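PDB 6NPS: AxyAgu115A from Amphibacillus xylanus NBRC 15112, which is a family GH115 alpha-glucuronidase that probably hydrolyses glucuronic acid side groups from arabinoglucuronoxylan. Local coordinates for residues A[196-199]-A[200-203]; A[219-222]-A[223-226]; A[496-499]-A[500-504]; A[503-506]-A[507-510]. The protein carries 3 engineered substitutions. All coordinates share one frame; numbering follows the deposited sequence.

Contact 1: A[196-199]-A[200-203]; sequences EMYD and HVFE
A chi1 of -60° places CG of Phe-202 anti to its own carbonyl carbon and beside its backbone N, which turns the ring back along the helix until one face lies over the carbonyl oxygen of Tyr-198; Tyr-198 O comes to 3.1 Å from Phe-202 CG. The tyrosine adds a CH-pi contact, its CB standing 4.1 Å from the centroid of the Phe-202 ring and over the face. The two rings themselves scarcely overlap: their planes are only 24° apart, but they are slid past each other, with centroids 5.7 Å apart. Tyr-198 O also receives the backbone bond from Phe-202 N, short at 2.8 Å and almost straight at 169°. This turn belongs to helix 195-207, which with helix 181-190 lies in the crossover from strand 170-174 to strand 212-214 of the TIM barrel. Its buried side carries Val-201, whose CB lies 4.0 Å from Tyr-198 CD1 and whose CG2 branch meets Met-197 SD, also at 4.0 Å; Leu-213 of the adjoining strand packs on Val-201 and Phe-202. The more polar flank is organised differently. A water donates to Asp-199 OD1 at 3.0 Å and to Glu-203 OE1 at 3.1 Å, bridging two carboxylates that would otherwise probably repel. Salt bridges from Lys-38 to Asp-199 and from Arg-207 to Glu-203 bring compensating charge, and Asp-199 OD2 is hydrogen-bonded to Tyr-238 OH. His-200 lays its ring edge by Met-197 O, in plane, with ND1 hydrogen-bonded to Asp-141.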
loop_
_atom_site.group_PDB
_atom_site.type_symbol
_atom_site.label_atom_id
_atom_site.label_comp_id
_atom_site.label_asym_id
_atom_site.label_seq_id
_atom_site.Cartn_x
_atom_site.Cartn_y
_atom_site.Cartn_z
ATOM N N GLU A 196 51.467 -9.679 5.187
ATOM C CA GLU A 196 51.447 -9.799 3.730
ATOM C C GLU A 196 50.335 -8.948 3.142
ATOM O O GLU A 196 50.535 -8.219 2.157
ATOM C CB GLU A 196 51.267 -11.264 3.330
ATOM C CG GLU A 196 52.538 -12.132 3.435
ATOM C CD GLU A 196 53.335 -11.924 4.737
ATOM O OE1 GLU A 196 52.789 -12.164 5.841
ATOM O OE2 GLU A 196 54.513 -11.511 4.651
ATOM N N MET A 197 49.155 -9.018 3.746
ATOM C CA MET A 197 48.061 -8.168 3.320
ATOM C C MET A 197 48.359 -6.697 3.610
ATOM O O MET A 197 48.202 -5.843 2.727
ATOM C CB MET A 197 46.776 -8.638 3.996
ATOM C CG MET A 197 45.529 -7.898 3.524
ATOM S SD MET A 197 45.274 -6.465 4.579
ATOM C CE MET A 197 44.302 -7.207 5.894
ATOM N N TYR A 198 48.857 -6.384 4.823
ATOM C CA TYR A 198 48.988 -4.983 5.214
ATOM C C TYR A 198 50.060 -4.262 4.421
ATOM O O TYR A 198 50.017 -3.033 4.336
ATOM C CB TYR A 198 49.285 -4.835 6.727
ATOM C CG TYR A 198 47.966 -4.676 7.495
ATOM C CD1 TYR A 198 47.200 -3.519 7.350
ATOM C CD2 TYR A 198 47.494 -5.680 8.313
ATOM C CE1 TYR A 198 45.984 -3.366 7.993
ATOM C CE2 TYR A 198 46.284 -5.550 8.991
ATOM C CZ TYR A 198 45.527 -4.383 8.817
ATOM O OH TYR A 198 44.335 -4.220 9.468
ATOM N N ASP A 199 51.027 -4.992 3.866
ATOM C CA ASP A 199 52.022 -4.355 3.012
ATOM C C ASP A 199 51.348 -3.618 1.848
ATOM O O ASP A 199 51.731 -2.493 1.517
ATOM C CB ASP A 199 53.024 -5.406 2.529
ATOM C CG ASP A 199 54.235 -4.787 1.860
ATOM O OD1 ASP A 199 54.455 -5.074 0.660
ATOM O OD2 ASP A 199 54.957 -4.008 2.516
ATOM N N HIS A 200 50.295 -4.197 1.266
ATOM C CA HIS A 200 49.557 -3.502 0.193
ATOM C C HIS A 200 48.784 -2.277 0.702
ATOM O O HIS A 200 48.659 -1.257 -0.005
ATOM C CB HIS A 200 48.594 -4.473 -0.475
ATOM C CG HIS A 200 49.268 -5.671 -1.069
ATOM N ND1 HIS A 200 49.800 -5.671 -2.343
ATOM C CD2 HIS A 200 49.492 -6.909 -0.566
ATOM C CE1 HIS A 200 50.325 -6.856 -2.598
ATOM N NE2 HIS A 200 50.154 -7.625 -1.534
ATOM N N VAL A 201 48.190 -2.389 1.891
ATOM C CA VAL A 201 47.519 -1.254 2.523
ATOM C C VAL A 201 48.520 -0.132 2.790
ATOM O O VAL A 201 48.250 1.045 2.516
ATOM C CB VAL A 201 46.836 -1.708 3.832
ATOM C CG1 VAL A 201 46.292 -0.522 4.620
ATOM C CG2 VAL A 201 45.748 -2.685 3.522
ATOM N N PHE A 202 49.670 -0.473 3.376
ATOM C CA PHE A 202 50.667 0.551 3.665
ATOM C C PHE A 202 51.132 1.232 2.376
ATOM O O PHE A 202 51.336 2.449 2.352
ATOM C CB PHE A 202 51.872 -0.032 4.405
ATOM C CG PHE A 202 51.541 -0.677 5.754
ATOM C CD1 PHE A 202 50.455 -0.258 6.518
ATOM C CD2 PHE A 202 52.335 -1.700 6.239
ATOM C CE1 PHE A 202 50.169 -0.863 7.748
ATOM C CE2 PHE A 202 52.059 -2.327 7.478
ATOM C CZ PHE A 202 50.987 -1.891 8.235
ATOM N N GLU A 203 51.329 0.458 1.306
ATOM C CA GLU A 203 51.799 1.040 0.050
ATOM C C GLU A 203 50.771 2.007 -0.518
ATOM O O GLU A 203 51.122 3.104 -0.969
ATOM C CB GLU A 203 52.113 -0.070 -0.960
ATOM C CG GLU A 203 52.734 0.444 -2.250
ATOM C CD GLU A 203 52.943 -0.628 -3.331
ATOM O OE1 GLU A 203 52.988 -1.844 -3.009
ATOM O OE2 GLU A 203 53.094 -0.229 -4.510
HETATM O O HOH W 1 52.585 -4.499 -1.552
#

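Contact 2: A[219-222]-A[223-226]; sequences SARF and NDDG
Arg-221 and Asp-224 are the ends of a type I beta turn in the loop that leaves barrel strand 212-214 and leads to helix 230-238, on the face of a TIM barrel where such enzymes generally keep their active sites. The turn is closed by Asp-224 N, which donates to Arg-221 O at 3.0 Å. Asp-225 then reaches back to the start of the turn: its OD2 accepts from Arg-221 N over 2.7 Å, with a nearly straight N-H (169°) that meets the oxygen 51° out of the carboxylate plane. OD2 has a second donor in a water at 2.6 Å, while OD1 takes another water at 2.9 Å. That second water sits in plane at the edge of the Arg-221 guanidinium, where NE gives it a weak bond. The arginine chain, bent at chi3, brings the guanidinium across Asp-224, so that the carboxylate stacks over one face with planes 24° apart. Asp-224 OD2 touches the aliphatic part at Arg-221 CB, 3.5 Å away, but is 4.1 Å from Arg-221 NH1 and well out of the guanidinium plane. Asp-224 has its salt bridge through OD1 with Arg-290 instead, and Arg-221 makes a cation-pi contact with Tyr-259. The link between Arg-221 and Asp-224 is therefore electrostatic without being a salt bridge: charge and stacking probably favour the pose, whereas the directional bonds of the turn run from backbone N-H groups to Arg-221 O and the Asp-225 carboxylate.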
loop_
_atom_site.group_PDB
_atom_site.type_symbol
_atom_site.label_atom_id
_atom_site.label_comp_id
_atom_site.label_asym_id
_atom_site.label_seq_id
_atom_site.Cartn_x
_atom_site.Cartn_y
_atom_site.Cartn_z
ATOM N N SER A 219 37.070 -8.376 13.717
ATOM C CA SER A 219 37.473 -9.742 14.063
ATOM C C SER A 219 38.963 -9.930 13.786
ATOM O O SER A 219 39.412 -10.935 13.206
ATOM C CB SER A 219 36.650 -10.778 13.307
ATOM O OG SER A 219 37.247 -11.052 12.053
ATOM N N ALA A 220 39.735 -8.921 14.161
ATOM C CA ALA A 220 41.158 -8.871 13.891
ATOM C C ALA A 220 41.817 -8.157 15.054
ATOM O O ALA A 220 41.194 -7.322 15.717
ATOM C CB ALA A 220 41.460 -8.129 12.580
ATOM N N ARG A 221 43.089 -8.473 15.283
ATOM C CA ARG A 221 43.899 -7.788 16.287
ATOM C C ARG A 221 45.200 -7.419 15.589
ATOM O O ARG A 221 46.061 -8.286 15.386
ATOM C CB ARG A 221 44.164 -8.683 17.500
ATOM C CG ARG A 221 42.941 -8.887 18.360
ATOM C CD ARG A 221 43.215 -9.923 19.447
ATOM N NE ARG A 221 43.456 -11.255 18.896
ATOM C CZ ARG A 221 44.138 -12.222 19.516
ATOM N NH1 ARG A 221 44.639 -12.022 20.729
ATOM N NH2 ARG A 221 44.313 -13.396 18.930
ATOM N N PHE A 222 45.317 -6.141 15.243
ATOM C CA PHE A 222 46.433 -5.683 14.442
ATOM C C PHE A 222 47.746 -5.988 15.150
ATOM O O PHE A 222 48.709 -6.407 14.502
ATOM C CB PHE A 222 46.274 -4.202 14.172
ATOM C CG PHE A 222 47.366 -3.605 13.310
ATOM C CD1 PHE A 222 47.333 -3.715 11.927
ATOM C CD2 PHE A 222 48.442 -2.934 13.910
ATOM C CE1 PHE A 222 48.352 -3.090 11.144
ATOM C CE2 PHE A 222 49.463 -2.374 13.158
ATOM C CZ PHE A 222 49.401 -2.423 11.764
ATOM N N ASN A 223 47.779 -5.849 16.486
ATOM C CA ASN A 223 49.036 -6.074 17.243
ATOM C C ASN A 223 49.421 -7.536 17.382
ATOM O O ASN A 223 50.534 -7.815 17.839
ATOM C CB ASN A 223 48.954 -5.485 18.648
ATOM C CG ASN A 223 48.839 -3.973 18.622
ATOM O OD1 ASN A 223 49.417 -3.311 17.749
ATOM N ND2 ASN A 223 48.051 -3.411 19.551
ATOM N N ASP A 224 48.540 -8.468 16.990
ATOM C CA ASP A 224 48.725 -9.891 17.232
ATOM C C ASP A 224 48.645 -10.768 15.989
ATOM O O ASP A 224 48.977 -11.955 16.091
ATOM C CB ASP A 224 47.669 -10.399 18.228
ATOM C CG ASP A 224 47.697 -9.643 19.559
ATOM O OD1 ASP A 224 48.570 -9.956 20.411
ATOM O OD2 ASP A 224 46.846 -8.745 19.759
ATOM N N ASP A 225 48.198 -10.242 14.841
ATOM C CA ASP A 225 47.827 -11.044 13.676
ATOM C C ASP A 225 48.895 -11.044 12.597
ATOM O O ASP A 225 48.604 -11.430 11.457
ATOM C CB ASP A 225 46.525 -10.527 13.048
ATOM C CG ASP A 225 45.287 -10.825 13.895
ATOM O OD1 ASP A 225 45.374 -11.645 14.846
ATOM O OD2 ASP A 225 44.214 -10.227 13.592
ATOM N N GLY A 226 50.105 -10.560 12.907
ATOM C CA GLY A 226 51.126 -10.326 11.911
ATOM C C GLY A 226 51.504 -11.510 11.049
ATOM O O GLY A 226 51.745 -11.333 9.847
HETATM O O HOH W 2 42.566 -11.970 12.625
HETATM O O HOH W 3 42.783 -12.428 15.798
#

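Contact 3: A[496-499]-A[500-504]; sequences GVFN and LEQKD
Reciprocal hydrogen bonds between Asn-499 and Gln-502 form a capping box at the start of helix 500-519. Asn-499 is the N-cap; with chi1 at 60° its CG sits in the crowded position between backbone N and carbonyl carbon, and OD1 accepts from Gln-502 N at 2.9 Å. In return Gln-502 OE1 accepts from Asn-499 N at 2.8 Å, in the carbonyl plane and on a lone pair, the two side-chain amides being turned 40° apart. The first regular backbone bond follows, from Lys-503 N to Asn-499 O. Were Gln-502 an alanine, Asn-499 N would probably lose its acceptor and Glu-558 a hydrogen-bonding mate. Apolar contacts come from Phe-498, whose CB rests 3.6 Å from Gln-502 CB and 3.8 Å from Lys-503 CG, while the glutamine oxygen OE1 lies at the ring edge, 3.7 Å from Phe-498 CD1. The polar tips reach neighbouring helices: Lys-503 NZ pairs with Glu-491 of helix 482-494, and Gln-502 NE2 is hydrogen-bonded to Glu-558 at the end of helix 537-558, so this first turn of the helix is tied to helices before and after it in the chain.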
loop_
_atom_site.group_PDB
_atom_site.type_symbol
_atom_site.label_atom_id
_atom_site.label_comp_id
_atom_site.label_asym_id
_atom_site.label_seq_id
_atom_site.Cartn_x
_atom_site.Cartn_y
_atom_site.Cartn_z
ATOM N N GLY A 496 47.078 6.981 -22.060
ATOM C CA GLY A 496 47.483 5.966 -23.005
ATOM C C GLY A 496 46.481 4.852 -23.206
ATOM O O GLY A 496 46.634 4.071 -24.152
ATOM N N VAL A 497 45.466 4.750 -22.355
ATOM C CA VAL A 497 44.407 3.763 -22.525
ATOM C C VAL A 497 43.265 4.321 -23.363
ATOM O O VAL A 497 42.773 3.682 -24.301
ATOM C CB VAL A 497 43.895 3.315 -21.140
ATOM C CG1 VAL A 497 42.848 2.242 -21.308
ATOM C CG2 VAL A 497 45.044 2.866 -20.241
ATOM N N PHE A 498 42.807 5.506 -22.992
ATOM C CA PHE A 498 41.629 6.139 -23.555
ATOM C C PHE A 498 42.055 7.419 -24.265
ATOM O O PHE A 498 42.962 8.117 -23.802
ATOM C CB PHE A 498 40.648 6.453 -22.432
ATOM C CG PHE A 498 39.939 5.241 -21.880
ATOM C CD1 PHE A 498 39.465 4.248 -22.744
ATOM C CD2 PHE A 498 39.711 5.109 -20.518
ATOM C CE1 PHE A 498 38.787 3.135 -22.243
ATOM C CE2 PHE A 498 39.021 4.017 -20.010
ATOM C CZ PHE A 498 38.562 3.019 -20.871
ATOM N N ASN A 499 41.429 7.729 -25.390
ATOM C CA ASN A 499 41.739 9.003 -26.017
ATOM C C ASN A 499 40.949 10.108 -25.307
ATOM O O ASN A 499 40.208 9.868 -24.340
ATOM C CB ASN A 499 41.465 8.943 -27.525
ATOM C CG ASN A 499 40.024 8.623 -27.861
ATOM O OD1 ASN A 499 39.086 9.005 -27.150
ATOM N ND2 ASN A 499 39.831 7.927 -28.981
ATOM N N LEU A 500 41.076 11.334 -25.817
ATOM C CA LEU A 500 40.434 12.474 -25.172
ATOM C C LEU A 500 38.920 12.289 -25.041
ATOM O O LEU A 500 38.338 12.541 -23.971
ATOM C CB LEU A 500 40.771 13.744 -25.948
ATOM C CG LEU A 500 40.200 14.992 -25.300
ATOM C CD1 LEU A 500 41.259 16.084 -25.320
ATOM C CD2 LEU A 500 38.905 15.413 -26.025
ATOM N N GLU A 501 38.255 11.862 -26.129
ATOM C CA GLU A 501 36.810 11.691 -26.100
ATOM C C GLU A 501 36.403 10.576 -25.130
ATOM O O GLU A 501 35.375 10.682 -24.445
ATOM C CB GLU A 501 36.294 11.401 -27.521
ATOM C CG GLU A 501 34.977 10.642 -27.571
ATOM C CD GLU A 501 34.584 10.207 -28.983
ATOM O OE1 GLU A 501 33.454 9.682 -29.162
ATOM O OE2 GLU A 501 35.414 10.378 -29.908
ATOM N N GLN A 502 37.192 9.496 -25.064
ATOM C CA GLN A 502 36.892 8.426 -24.111
ATOM C C GLN A 502 37.078 8.889 -22.669
ATOM O O GLN A 502 36.291 8.513 -21.777
ATOM C CB GLN A 502 37.757 7.205 -24.406
ATOM C CG GLN A 502 37.427 6.588 -25.770
ATOM C CD GLN A 502 38.401 5.520 -26.160
ATOM O OE1 GLN A 502 39.620 5.729 -26.124
ATOM N NE2 GLN A 502 37.878 4.343 -26.520
ATOM N N LYS A 503 38.110 9.694 -22.411
ATOM C CA LYS A 503 38.309 10.210 -21.057
ATOM C C LYS A 503 37.189 11.147 -20.654
ATOM O O LYS A 503 36.822 11.183 -19.473
ATOM C CB LYS A 503 39.666 10.901 -20.937
ATOM C CG LYS A 503 40.769 9.889 -20.848
ATOM C CD LYS A 503 42.150 10.488 -20.701
ATOM C CE LYS A 503 42.547 11.211 -21.975
ATOM N NZ LYS A 503 44.033 11.376 -22.071
ATOM N N ASP A 504 36.584 11.875 -21.597
ATOM C CA ASP A 504 35.463 12.689 -21.151
ATOM C C ASP A 504 34.242 11.827 -20.894
ATOM O O ASP A 504 33.378 12.198 -20.101
ATOM C CB ASP A 504 35.117 13.805 -22.127
ATOM C CG ASP A 504 34.195 14.865 -21.483
ATOM O OD1 ASP A 504 34.710 15.816 -20.839
ATOM O OD2 ASP A 504 32.956 14.741 -21.593
#

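Contact 4: A[503-506]-A[507-510]; sequences KDKV and FELL
Phe-507 continues the alpha-helical i to i+4 bonding of helix 500-519, its N donating to Lys-503 O; the three residues after it do likewise. Its CB lies against Asp-504 O at 3.5 Å, and chi1 of 175° sets the ring against helix 482-494, where it makes a cation-pi contact with Lys-487. Glu-508 is next, bonded by its N to Asp-504 O at 3.0 Å. Its CG rests 3.5 Å from that same oxygen, and its OE2 stands 4.1 Å from Asp-504 OD2, a like-charged approach between carboxylates turned 50° apart. OE1 has its partner in His-547 of helix 537-558. A leucine instead of Glu-508 is likely to leave His-547 without its hydrogen-bonding mate, and so to lose a polar tie between the two helices. Leu-509 has CG 3.4 Å from Lys-505 O, and its side chain otherwise meets largely apolar neighbours: Leu-551 of helix 537-558 and Tyr-567 and Val-571 of helix 564-596. Leu-510 lies beside Val-506, the two side chains pointing the same way, with Leu-510 CD1 4.0 Å from Val-506 CG1.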
loop_
_atom_site.group_PDB
_atom_site.type_symbol
_atom_site.label_atom_id
_atom_site.label_comp_id
_atom_site.label_asym_id
_atom_site.label_seq_id
_atom_site.Cartn_x
_atom_site.Cartn_y
_atom_site.Cartn_z
ATOM N N LYS A 503 38.110 9.694 -22.411
ATOM C CA LYS A 503 38.309 10.210 -21.057
ATOM C C LYS A 503 37.189 11.147 -20.654
ATOM O O LYS A 503 36.822 11.183 -19.473
ATOM C CB LYS A 503 39.666 10.901 -20.937
ATOM C CG LYS A 503 40.769 9.889 -20.848
ATOM C CD LYS A 503 42.150 10.488 -20.701
ATOM C CE LYS A 503 42.547 11.211 -21.975
ATOM N NZ LYS A 503 44.033 11.376 -22.071
ATOM N N ASP A 504 36.584 11.875 -21.597
ATOM C CA ASP A 504 35.463 12.689 -21.151
ATOM C C ASP A 504 34.242 11.827 -20.894
ATOM O O ASP A 504 33.378 12.198 -20.101
ATOM C CB ASP A 504 35.117 13.805 -22.127
ATOM C CG ASP A 504 34.195 14.865 -21.483
ATOM O OD1 ASP A 504 34.710 15.816 -20.839
ATOM O OD2 ASP A 504 32.956 14.741 -21.593
ATOM N N LYS A 505 34.135 10.678 -21.553
ATOM C CA LYS A 505 33.055 9.773 -21.209
ATOM C C LYS A 505 33.269 9.195 -19.810
ATOM O O LYS A 505 32.311 9.090 -19.030
ATOM C CB LYS A 505 32.944 8.677 -22.265
ATOM C CG LYS A 505 32.358 9.208 -23.602
ATOM C CD LYS A 505 32.364 8.134 -24.680
ATOM C CE LYS A 505 31.758 8.711 -25.961
ATOM N NZ LYS A 505 31.669 7.661 -26.987
ATOM N N VAL A 506 34.517 8.841 -19.466
ATOM C CA VAL A 506 34.801 8.391 -18.094
ATOM C C VAL A 506 34.405 9.469 -17.094
ATOM O O VAL A 506 33.828 9.180 -16.043
ATOM C CB VAL A 506 36.280 8.006 -17.933
ATOM C CG1 VAL A 506 36.584 7.695 -16.428
ATOM C CG2 VAL A 506 36.596 6.806 -18.832
ATOM N N PHE A 507 34.677 10.738 -17.415
ATOM C CA PHE A 507 34.258 11.810 -16.514
ATOM C C PHE A 507 32.736 11.832 -16.338
ATOM O O PHE A 507 32.240 11.949 -15.210
ATOM C CB PHE A 507 34.757 13.164 -17.022
ATOM C CG PHE A 507 34.245 14.308 -16.196
ATOM C CD1 PHE A 507 34.781 14.563 -14.934
ATOM C CD2 PHE A 507 33.168 15.066 -16.623
ATOM C CE1 PHE A 507 34.282 15.581 -14.143
ATOM C CE2 PHE A 507 32.662 16.088 -15.844
ATOM C CZ PHE A 507 33.227 16.345 -14.585
ATOM N N GLU A 508 31.969 11.721 -17.441
ATOM C CA GLU A 508 30.513 11.628 -17.306
ATOM C C GLU A 508 30.092 10.496 -16.376
ATOM O O GLU A 508 29.118 10.645 -15.634
ATOM C CB GLU A 508 29.851 11.411 -18.663
ATOM C CG GLU A 508 29.965 12.580 -19.631
ATOM C CD GLU A 508 29.170 12.324 -20.919
ATOM O OE1 GLU A 508 27.919 12.201 -20.854
ATOM O OE2 GLU A 508 29.798 12.234 -21.997
ATOM N N LEU A 509 30.750 9.325 -16.473
ATOM C CA LEU A 509 30.370 8.163 -15.664
ATOM C C LEU A 509 30.629 8.422 -14.184
ATOM O O LEU A 509 29.770 8.149 -13.339
ATOM C CB LEU A 509 31.157 6.908 -16.092
ATOM C CG LEU A 509 30.809 6.397 -17.485
ATOM C CD1 LEU A 509 31.668 5.216 -17.879
ATOM C CD2 LEU A 509 29.320 6.015 -17.533
ATOM N N LEU A 510 31.835 8.919 -13.852
ATOM C CA LEU A 510 32.221 9.050 -12.440
ATOM C C LEU A 510 31.430 10.163 -11.776
ATOM O O LEU A 510 30.885 9.989 -10.673
ATOM C CB LEU A 510 33.727 9.350 -12.305
ATOM C CG LEU A 510 34.688 8.304 -12.838
ATOM C CD1 LEU A 510 36.154 8.718 -12.548
ATOM C CD2 LEU A 510 34.351 7.006 -12.153
#

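In the fold
Four local contacts, all within the GH115 catalytic-family region, illustrate how chemistry follows place. Contact 1 is the mainly buried one, on a barrel helix, and combines aromatic and aliphatic packing with a polar flank. Contact 2, partly buried in the loop after strand 212-214, relies on carboxylates, waters and stacked charge; the two meet where Tyr-198 and Phe-222 pack edge-to-face. Contacts 3 and 4 share helix 500-519, their centres 9 Å apart: the first lies at the surface and depends on capping bonds, the second follows the helix inward, with leucines and a valine on its buried side, and Phe-498 touches Val-506 between them. Contacts 2 and 3 are farthest apart, about 43 Å between centres.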